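ABC transporter, solute-binding protein (Staphylococcus aureus, PDB 6LKK) binds glucose 6-phosphate as an extracellular solute-binding protein and, as a sugar-phosphate sensor, takes part in two-component signal transduction. Local coordinates at residues E268-N272 / I273-P277. Sequence-based numbering, arbitrary orientation.
Sequences ENLKN and IPLIP
Ile-273 folds back on Glu-268 and Leu-270 in a local turn contact at the protein surface, within the loop between strand 253-254 and helix 286-293. The turn is closed by the backbone: N of Ile-273 donates to O of Leu-270 at 3.0 Å, nearly straight at the hydrogen (163°). With CG1 beside its own backbone N (chi1 -65°), Ile-273 turns its longer branch back toward the start of the turn. There CG1 lies 3.7 Å from CB of Glu-268, and CD1 comes within 3.6 Å of Glu-268 O. The same methyl meets Leu-270 CD2 at 4.2 Å, the two side chains crossing at a slant. Residues 270-272 form a short 3-10 segment, whose entry is an Asx turn: OD1 of Asn-269 accepts from N of Lys-271 at 2.8 Å, in the carbonyl plane and on a lone pair, while ND2 is held by Glu-261. Next, N of Asn-272 bonds to Asn-269 O at 2.9 Å. Beyond Ile-273 the chain bends in an inverse gamma turn centred on Pro-274, and CD1 of Leu-275 reaches CD2 of Leu-270 at 4.2 Å. Both leucines also touch Leu-213 of strand 213-221, which carries Asn-214 and Asp-216 of the glucose 6-phosphate site; the side chain of Leu-270 stays about 12 Å from the bound sugar phosphate.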
loop_
_atom_site.group_PDB
_atom_site.type_symbol
_atom_site.label_atom_id
_atom_site.label_comp_id
_atom_site.label_asym_id
_atom_site.label_seq_id
_atom_site.Cartn_x
_atom_site.Cartn_y
_atom_site.Cartn_z
ATOM N N GLU A 268 -9.379 5.053 -11.457
ATOM C CA GLU A 268 -9.026 6.335 -12.050
ATOM C C GLU A 268 -7.549 6.374 -12.415
ATOM O O GLU A 268 -6.698 5.850 -11.687
ATOM C CB GLU A 268 -9.351 7.492 -11.101
ATOM C CG GLU A 268 -10.838 7.664 -10.812
ATOM C CD GLU A 268 -11.617 8.272 -11.969
ATOM O OE1 GLU A 268 -11.005 8.614 -13.003
ATOM O OE2 GLU A 268 -12.851 8.410 -11.839
ATOM N N ASN A 269 -7.262 6.994 -13.557
ATOM C CA ASN A 269 -5.903 7.348 -13.930
ATOM C C ASN A 269 -5.374 8.416 -12.979
ATOM O O ASN A 269 -6.132 9.232 -12.449
ATOM C CB ASN A 269 -5.879 7.858 -15.372
ATOM C CG ASN A 269 -4.481 8.140 -15.878
ATOM O OD1 ASN A 269 -3.882 9.164 -15.551
ATOM N ND2 ASN A 269 -3.962 7.242 -16.706
ATOM N N LEU A 270 -4.056 8.406 -12.759
ATOM C CA LEU A 270 -3.463 9.369 -11.837
ATOM C C LEU A 270 -3.825 10.800 -12.213
ATOM O O LEU A 270 -4.024 11.648 -11.337
ATOM C CB LEU A 270 -1.944 9.207 -11.796
ATOM C CG LEU A 270 -1.387 8.063 -10.947
ATOM C CD1 LEU A 270 0.126 8.034 -11.075
ATOM C CD2 LEU A 270 -1.791 8.195 -9.481
ATOM N N LYS A 271 -3.920 11.088 -13.513
ATOM C CA LYS A 271 -4.209 12.450 -13.943
ATOM C C LYS A 271 -5.595 12.913 -13.509
ATOM O O LYS A 271 -5.849 14.122 -13.484
ATOM C CB LYS A 271 -4.068 12.567 -15.463
ATOM C CG LYS A 271 -5.209 11.957 -16.265
ATOM C CD LYS A 271 -4.936 12.049 -17.760
ATOM C CE LYS A 271 -6.146 11.634 -18.585
ATOM N NZ LYS A 271 -6.387 10.164 -18.545
ATOM N N ASN A 272 -6.487 11.985 -13.166
ATOM C CA ASN A 272 -7.834 12.314 -12.720
ATOM C C ASN A 272 -8.018 12.111 -11.221
ATOM O O ASN A 272 -9.152 12.169 -10.732
ATOM C CB ASN A 272 -8.858 11.476 -13.488
ATOM C CG ASN A 272 -8.761 11.671 -14.988
ATOM O OD1 ASN A 272 -8.593 10.712 -15.742
ATOM N ND2 ASN A 272 -8.865 12.920 -15.429
ATOM N N ILE A 273 -6.942 11.873 -10.487
ATOM C CA ILE A 273 -6.987 11.720 -9.033
ATOM C C ILE A 273 -6.457 13.005 -8.411
ATOM O O ILE A 273 -5.384 13.475 -8.816
ATOM C CB ILE A 273 -6.160 10.507 -8.565
ATOM C CG1 ILE A 273 -6.773 9.210 -9.102
ATOM C CG2 ILE A 273 -6.065 10.476 -7.040
ATOM C CD1 ILE A 273 -5.929 7.969 -8.852
ATOM N N PRO A 274 -7.162 13.609 -7.445
ATOM C CA PRO A 274 -6.612 14.791 -6.774
ATOM C C PRO A 274 -5.548 14.412 -5.761
ATOM O O PRO A 274 -5.841 14.196 -4.581
ATOM C CB PRO A 274 -7.839 15.422 -6.107
ATOM C CG PRO A 274 -8.751 14.285 -5.850
ATOM C CD PRO A 274 -8.503 13.262 -6.937
ATOM N N LEU A 275 -4.306 14.326 -6.218
ATOM C CA LEU A 275 -3.220 13.864 -5.370
ATOM C C LEU A 275 -2.800 14.953 -4.395
ATOM O O LEU A 275 -2.787 16.139 -4.731
ATOM C CB LEU A 275 -2.026 13.446 -6.225
ATOM C CG LEU A 275 -2.295 12.307 -7.203
ATOM C CD1 LEU A 275 -1.118 12.126 -8.142
ATOM C CD2 LEU A 275 -2.576 11.022 -6.445
ATOM N N ILE A 276 -2.461 14.542 -3.179
ATOM C CA ILE A 276 -1.830 15.453 -2.231
ATOM C C ILE A 276 -0.456 15.780 -2.801
ATOM O O ILE A 276 0.363 14.867 -2.976
ATOM C CB ILE A 276 -1.718 14.836 -0.829
ATOM C CG1 ILE A 276 -3.096 14.442 -0.304
ATOM C CG2 ILE A 276 -1.062 15.821 0.131
ATOM C CD1 ILE A 276 -3.046 13.471 0.837
ATOM N N PRO A 277 -0.157 17.036 -3.120
ATOM C CA PRO A 277 1.178 17.348 -3.637
ATOM C C PRO A 277 2.229 17.162 -2.556
ATOM O O PRO A 277 1.954 17.289 -1.360
ATOM C CB PRO A 277 1.060 18.813 -4.066
ATOM C CG PRO A 277 0.030 19.374 -3.155
ATOM C CD PRO A 277 -0.957 18.255 -2.904
#